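Long-range contacts in PUM-HD domain-containing protein (PDB 7CGF), which binds PBE-RNA as a PUF-family protein of C. elegans through its PUM-HD domain, and probably recognises mRNA 3' untranslated regions: residues A[112-117]-A[147-152]; A[137-142]-A[169-174]. The protein carries 2 engineered substitutions. One frame throughout, in Å; residues are numbered along the deposited sequence.

Contact 1 of 2, residues A[112-117]-A[147-152]; sequences EYAFQM and HRCMKD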
loop_
_atom_site.group_PDB
_atom_site.type_symbol
_atom_site.label_atom_id
_atom_site.label_comp_id
_atom_site.label_asym_id
_atom_site.label_seq_id
_atom_site.Cartn_x
_atom_site.Cartn_y
_atom_site.Cartn_z
ATOM N N GLU A 112 5.541 12.885 -16.771
ATOM C CA GLU A 112 6.638 11.964 -17.048
ATOM C C GLU A 112 7.334 11.499 -15.773
ATOM O O GLU A 112 7.657 10.310 -15.635
ATOM C CB GLU A 112 7.664 12.628 -17.986
ATOM C CG GLU A 112 7.057 13.218 -19.260
ATOM C CD GLU A 112 7.959 14.261 -19.938
ATOM O OE1 GLU A 112 9.203 14.204 -19.782
ATOM O OE2 GLU A 112 7.415 15.147 -20.632
ATOM N N TYR A 113 7.579 12.427 -14.841
ATOM C CA TYR A 113 8.299 12.106 -13.611
ATOM C C TYR A 113 7.588 11.024 -12.806
ATOM O O TYR A 113 8.241 10.246 -12.100
ATOM C CB TYR A 113 8.462 13.366 -12.745
ATOM C CG TYR A 113 9.306 14.472 -13.378
ATOM C CD1 TYR A 113 10.319 14.179 -14.289
ATOM C CD2 TYR A 113 9.059 15.804 -13.074
ATOM C CE1 TYR A 113 11.083 15.204 -14.877
ATOM C CE2 TYR A 113 9.828 16.838 -13.652
ATOM C CZ TYR A 113 10.828 16.527 -14.544
ATOM O OH TYR A 113 11.563 17.550 -15.124
ATOM N N ALA A 114 6.258 10.951 -12.901
ATOM C CA ALA A 114 5.539 9.993 -12.062
ATOM C C ALA A 114 5.942 8.553 -12.358
ATOM O O ALA A 114 5.847 7.686 -11.474
ATOM C CB ALA A 114 4.032 10.187 -12.238
ATOM N N PHE A 115 6.395 8.278 -13.580
ATOM C CA PHE A 115 6.760 6.936 -14.012
ATOM C C PHE A 115 8.231 6.615 -13.825
ATOM O O PHE A 115 8.637 5.471 -14.083
ATOM C CB PHE A 115 6.383 6.758 -15.487
ATOM C CG PHE A 115 4.917 6.850 -15.724
ATOM C CD1 PHE A 115 4.306 8.071 -15.942
ATOM C CD2 PHE A 115 4.144 5.711 -15.688
ATOM C CE1 PHE A 115 2.926 8.158 -16.131
ATOM C CE2 PHE A 115 2.777 5.790 -15.871
ATOM C CZ PHE A 115 2.166 6.999 -16.091
ATOM N N GLN A 116 9.037 7.580 -13.396
ATOM C CA GLN A 116 10.483 7.408 -13.307
ATOM C C GLN A 116 10.906 7.025 -11.895
ATOM O O GLN A 116 10.340 7.514 -10.909
ATOM C CB GLN A 116 11.172 8.695 -13.767
ATOM C CG GLN A 116 10.874 8.967 -15.242
ATOM C CD GLN A 116 11.281 10.343 -15.722
ATOM O OE1 GLN A 116 11.788 11.161 -14.959
ATOM N NE2 GLN A 116 11.036 10.612 -16.995
ATOM N N MET A 117 11.924 6.157 -11.783
ATOM C CA MET A 117 12.163 5.554 -10.476
ATOM C C MET A 117 12.768 6.538 -9.490
ATOM O O MET A 117 12.492 6.441 -8.294
ATOM C CB MET A 117 13.039 4.310 -10.585
ATOM C CG MET A 117 14.444 4.534 -11.058
ATOM S SD MET A 117 15.334 2.937 -10.969
ATOM C CE MET A 117 16.811 3.374 -11.889
ATOM N N HIS A 147 -4.734 6.624 -15.320
ATOM C CA HIS A 147 -4.959 5.178 -15.457
ATOM C C HIS A 147 -3.640 4.419 -15.562
ATOM O O HIS A 147 -3.429 3.420 -14.865
ATOM C CB HIS A 147 -5.856 4.845 -16.657
ATOM C CG HIS A 147 -6.160 3.369 -16.792
ATOM N ND1 HIS A 147 -7.433 2.852 -16.662
ATOM C CD2 HIS A 147 -5.352 2.308 -17.045
ATOM C CE1 HIS A 147 -7.396 1.539 -16.829
ATOM N NE2 HIS A 147 -6.144 1.183 -17.060
ATOM N N ARG A 148 -2.722 4.895 -16.418
ATOM C CA ARG A 148 -1.447 4.205 -16.554
ATOM C C ARG A 148 -0.621 4.348 -15.287
ATOM O O ARG A 148 0.090 3.416 -14.887
ATOM C CB ARG A 148 -0.701 4.751 -17.777
ATOM C CG ARG A 148 0.569 3.986 -18.137
ATOM C CD ARG A 148 1.148 4.430 -19.485
ATOM N NE ARG A 148 1.165 5.886 -19.633
ATOM C CZ ARG A 148 2.249 6.646 -19.495
ATOM N NH1 ARG A 148 3.419 6.096 -19.220
ATOM N NH2 ARG A 148 2.162 7.959 -19.644
ATOM N N CYS A 149 -0.746 5.496 -14.625
ATOM C CA CYS A 149 -0.016 5.730 -13.384
ATOM C C CYS A 149 -0.374 4.685 -12.328
ATOM O O CYS A 149 0.498 4.185 -11.611
ATOM C CB CYS A 149 -0.343 7.140 -12.895
ATOM S SG CYS A 149 0.971 7.989 -12.050
ATOM N N MET A 150 -1.656 4.324 -12.238
ATOM C CA MET A 150 -2.110 3.437 -11.172
ATOM C C MET A 150 -1.520 2.040 -11.282
ATOM O O MET A 150 -1.358 1.356 -10.263
ATOM C CB MET A 150 -3.637 3.379 -11.183
ATOM C CG MET A 150 -4.246 4.714 -10.838
ATOM S SD MET A 150 -6.031 4.659 -11.145
ATOM C CE MET A 150 -6.274 3.079 -10.455
ATOM N N LYS A 151 -1.200 1.586 -12.492
ATOM C CA LYS A 151 -0.657 0.251 -12.701
ATOM C C LYS A 151 0.852 0.251 -12.831
ATOM O O LYS A 151 1.432 -0.778 -13.185
ATOM C CB LYS A 151 -1.269 -0.376 -13.954
ATOM C CG LYS A 151 -2.749 -0.563 -13.842
ATOM C CD LYS A 151 -3.308 -1.121 -15.127
ATOM C CE LYS A 151 -2.994 -2.590 -15.274
ATOM N NZ LYS A 151 -3.793 -3.169 -16.395
ATOM N N ASP A 152 1.494 1.393 -12.615
ATOM C CA ASP A 152 2.933 1.505 -12.806
ATOM C C ASP A 152 3.645 1.307 -11.477
ATOM O O ASP A 152 3.181 1.796 -10.442
ATOM C CB ASP A 152 3.304 2.867 -13.405
ATOM C CG ASP A 152 4.783 2.974 -13.685
ATOM O OD1 ASP A 152 5.270 2.302 -14.626
ATOM O OD2 ASP A 152 5.467 3.712 -12.944
HETATM O O HOH W 1 7.506 3.175 -15.321
#

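Contact 2 of 2, residues A[137-142]-A[169-174]; sequences KILSQI and QYVQFI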
loop_
_atom_site.group_PDB
_atom_site.type_symbol
_atom_site.label_atom_id
_atom_site.label_comp_id
_atom_site.label_asym_id
_atom_site.label_seq_id
_atom_site.Cartn_x
_atom_site.Cartn_y
_atom_site.Cartn_z
ATOM N N LYS A 137 -2.113 21.265 -7.336
ATOM C CA LYS A 137 -1.426 21.611 -8.573
ATOM C C LYS A 137 -0.697 20.403 -9.152
ATOM O O LYS A 137 -0.769 20.142 -10.360
ATOM C CB LYS A 137 -0.462 22.774 -8.308
ATOM C CG LYS A 137 0.157 23.365 -9.555
ATOM C CD LYS A 137 0.942 24.647 -9.263
ATOM C CE LYS A 137 1.728 25.062 -10.498
ATOM N NZ LYS A 137 2.555 26.279 -10.289
ATOM N N ILE A 138 -0.011 19.638 -8.302
ATOM C CA ILE A 138 0.654 18.417 -8.765
ATOM C C ILE A 138 -0.368 17.415 -9.292
ATOM O O ILE A 138 -0.180 16.815 -10.360
ATOM C CB ILE A 138 1.515 17.816 -7.640
ATOM C CG1 ILE A 138 2.708 18.734 -7.372
ATOM C CG2 ILE A 138 1.981 16.404 -8.006
ATOM C CD1 ILE A 138 3.634 18.201 -6.296
ATOM N N LEU A 139 -1.458 17.206 -8.550
ATOM C CA LEU A 139 -2.459 16.230 -8.973
ATOM C C LEU A 139 -3.103 16.625 -10.292
ATOM O O LEU A 139 -3.483 15.752 -11.083
ATOM C CB LEU A 139 -3.536 16.070 -7.901
ATOM C CG LEU A 139 -3.092 15.388 -6.612
ATOM C CD1 LEU A 139 -4.270 15.177 -5.669
ATOM C CD2 LEU A 139 -2.414 14.081 -6.951
ATOM N N SER A 140 -3.224 17.929 -10.553
ATOM C CA SER A 140 -3.819 18.387 -11.807
ATOM C C SER A 140 -3.031 17.890 -13.017
ATOM O O SER A 140 -3.597 17.731 -14.106
ATOM C CB SER A 140 -3.925 19.914 -11.806
ATOM O OG SER A 140 -2.684 20.504 -12.177
ATOM N N GLN A 141 -1.736 17.623 -12.842
ATOM C CA GLN A 141 -0.927 17.015 -13.893
ATOM C C GLN A 141 -1.050 15.497 -13.893
ATOM O O GLN A 141 -1.112 14.876 -14.961
ATOM C CB GLN A 141 0.534 17.429 -13.717
ATOM C CG GLN A 141 0.800 18.846 -14.177
ATOM C CD GLN A 141 0.890 18.926 -15.691
ATOM O OE1 GLN A 141 -0.096 18.733 -16.393
ATOM N NE2 GLN A 141 2.092 19.190 -16.203
ATOM N N ILE A 142 -1.076 14.883 -12.706
ATOM C CA ILE A 142 -1.302 13.443 -12.596
ATOM C C ILE A 142 -2.600 13.051 -13.290
ATOM O O ILE A 142 -2.714 11.941 -13.833
ATOM C CB ILE A 142 -1.281 13.027 -11.104
ATOM C CG1 ILE A 142 0.125 13.229 -10.520
ATOM C CG2 ILE A 142 -1.718 11.586 -10.915
ATOM C CD1 ILE A 142 1.182 12.354 -11.139
ATOM N N GLN A 169 -11.962 14.906 -1.218
ATOM C CA GLN A 169 -12.640 15.557 -2.333
ATOM C C GLN A 169 -11.695 15.824 -3.495
ATOM O O GLN A 169 -12.144 15.889 -4.644
ATOM C CB GLN A 169 -13.295 16.864 -1.876
ATOM C CG GLN A 169 -12.314 17.947 -1.476
ATOM C CD GLN A 169 -12.999 19.258 -1.136
ATOM O OE1 GLN A 169 -13.045 19.658 0.026
ATOM N NE2 GLN A 169 -13.525 19.936 -2.147
ATOM N N TYR A 170 -10.394 15.951 -3.235
ATOM C CA TYR A 170 -9.438 16.267 -4.285
ATOM C C TYR A 170 -8.819 15.030 -4.930
ATOM O O TYR A 170 -7.992 15.178 -5.835
ATOM C CB TYR A 170 -8.336 17.191 -3.739
ATOM C CG TYR A 170 -8.897 18.472 -3.159
ATOM C CD1 TYR A 170 -9.547 19.394 -3.972
ATOM C CD2 TYR A 170 -8.797 18.748 -1.797
ATOM C CE1 TYR A 170 -10.077 20.566 -3.448
ATOM C CE2 TYR A 170 -9.326 19.918 -1.262
ATOM C CZ TYR A 170 -9.961 20.818 -2.094
ATOM O OH TYR A 170 -10.488 21.976 -1.569
ATOM N N VAL A 171 -9.196 13.823 -4.505
ATOM C CA VAL A 171 -8.815 12.613 -5.230
ATOM C C VAL A 171 -10.019 11.947 -5.868
ATOM O O VAL A 171 -9.938 10.783 -6.271
ATOM C CB VAL A 171 -8.050 11.618 -4.339
ATOM C CG1 VAL A 171 -6.741 12.246 -3.859
ATOM C CG2 VAL A 171 -8.907 11.160 -3.156
ATOM N N GLN A 172 -11.156 12.649 -5.941
ATOM C CA GLN A 172 -12.305 12.098 -6.653
ATOM C C GLN A 172 -11.936 11.656 -8.068
ATOM O O GLN A 172 -12.447 10.637 -8.545
ATOM C CB GLN A 172 -13.439 13.128 -6.694
ATOM C CG GLN A 172 -14.728 12.572 -7.282
ATOM C CD GLN A 172 -15.305 11.450 -6.462
ATOM O OE1 GLN A 172 -15.424 11.542 -5.237
ATOM N NE2 GLN A 172 -15.678 10.369 -7.133
ATOM N N PHE A 173 -11.019 12.370 -8.734
ATOM C CA PHE A 173 -10.645 11.987 -10.092
ATOM C C PHE A 173 -9.975 10.622 -10.127
ATOM O O PHE A 173 -10.033 9.932 -11.154
ATOM C CB PHE A 173 -9.753 13.055 -10.738
ATOM C CG PHE A 173 -8.304 13.009 -10.312
ATOM C CD1 PHE A 173 -7.878 13.679 -9.168
ATOM C CD2 PHE A 173 -7.372 12.331 -11.073
ATOM C CE1 PHE A 173 -6.544 13.638 -8.782
ATOM C CE2 PHE A 173 -6.023 12.291 -10.695
ATOM C CZ PHE A 173 -5.615 12.949 -9.554
ATOM N N ILE A 174 -9.341 10.212 -9.020
ATOM C CA ILE A 174 -8.760 8.872 -8.940
ATOM C C ILE A 174 -9.850 7.827 -8.735
ATOM O O ILE A 174 -9.829 6.756 -9.352
ATOM C CB ILE A 174 -7.709 8.811 -7.807
ATOM C CG1 ILE A 174 -6.572 9.797 -8.080
ATOM C CG2 ILE A 174 -7.221 7.357 -7.599
ATOM C CD1 ILE A 174 -5.631 10.011 -6.864
#

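Contact 1 of 2, residues A[112-117]-A[147-152]
The F115 ring has R148 over one face, C149 SG obliquely on the other side of its plane, and D152 beside CD2. The guanidinium stacks flat on its face of the ring, the two planes only 4° apart, and CZ of R148 sits 3.4 Å from CZ of F115. NH1 lies over the ring centre, giving a cation-pi contact. The R148 side chain crosses that of F115 at about a right angle: CG passes 3.6 Å from F115 CE2, and a bend at chi3 (45°) turns NE back toward the ring. C149 SG is 4.8 Å from the ring centroid and also packs on A114 CB at 3.8 Å. D152 CG comes 3.5 Å from F115 CD2, with the carboxylate plane turned 60° from the ring and OD1 at the ring edge. A water bridges F115 O (2.8 Å) and D152 OD1, though its leg to OD1 is doubtfully short; F115 O also accepts from N154 ND2. The other oxygen, OD2, accepts from the backbone N of N154 and G155, which fixes the carboxylate at the start of helix 155-165. The contact thus links the type I turn from Y113 to Q116, which helix 110-113 runs into, with helix 146-150 and the residues after it; helix 119-129 meets A114 through L123, and helix 155-165 begins just beyond D152.

Contact 2 of 2, residues A[137-142]-A[169-174]
This is a buried, apolar helix-to-helix contact in which L139 and I142, near the end of helix 132-142, meet F173 and the backbone that leads into helix 172-178. L139 and F173 carry most of it, their side chains crossing at about a right angle. L139 CB lies against the CE1 and CZ atoms of F173, 4.0 Å from CE1. The CD1 branch reaches back to the residues before F173, 3.7 Å from Y170 O and 4.2 Å from V171 CG1. The backbone of helix 132-142 takes part too, L139 O standing 3.8 Å from F173 CZ. I142, one helical turn on, brings CG2 to the edge of the ring, 4.3 Å from CZ. F173 holds its CG between the backbone N and the carbonyl carbon (chi1 79°), the crowded position, and its ring projects toward the neighbouring helix. Within its own segment one ring face is covered by I174 CG1, offset toward the rim, while Y170 O lies at the edge. V171 occupies the N-cap position of helix 172-178. Helix 155-165 packs against both segments, A162 touching L139, V158 touching I142, and V159 and I163 touching I174. Side-by-side packing of helices separated by two others in the chain, around a continuous apolar core, is characteristic of the Pumilio repeat array, and the distance of about 12 Å from the nearest RNA atom is consistent with a place away from the RNA-binding concave surface.

The two contacts lie side by side in the PUM-HD, their centres 14 Å apart, and join directly where A114 CB of contact 1 packs on I142 CD1 of contact 2 at 3.7 Å. Their segments alternate along the chain: 112-117, 137-142, 147-152, 169-174. Helices 132-142 and 146-150 follow one another, and helix 155-165 follows D152 after a short turn. Contact 1 comes within about 4 Å of the bound RNA, contact 2 only within about 12 Å. Contact 1 joins the predicted Pumilio repeats 105-140 and 141-176, and contact 2 spans their boundary, so the two act at two depths, nearer the RNA and farther from it, as expected for a curved helical-repeat scaffold.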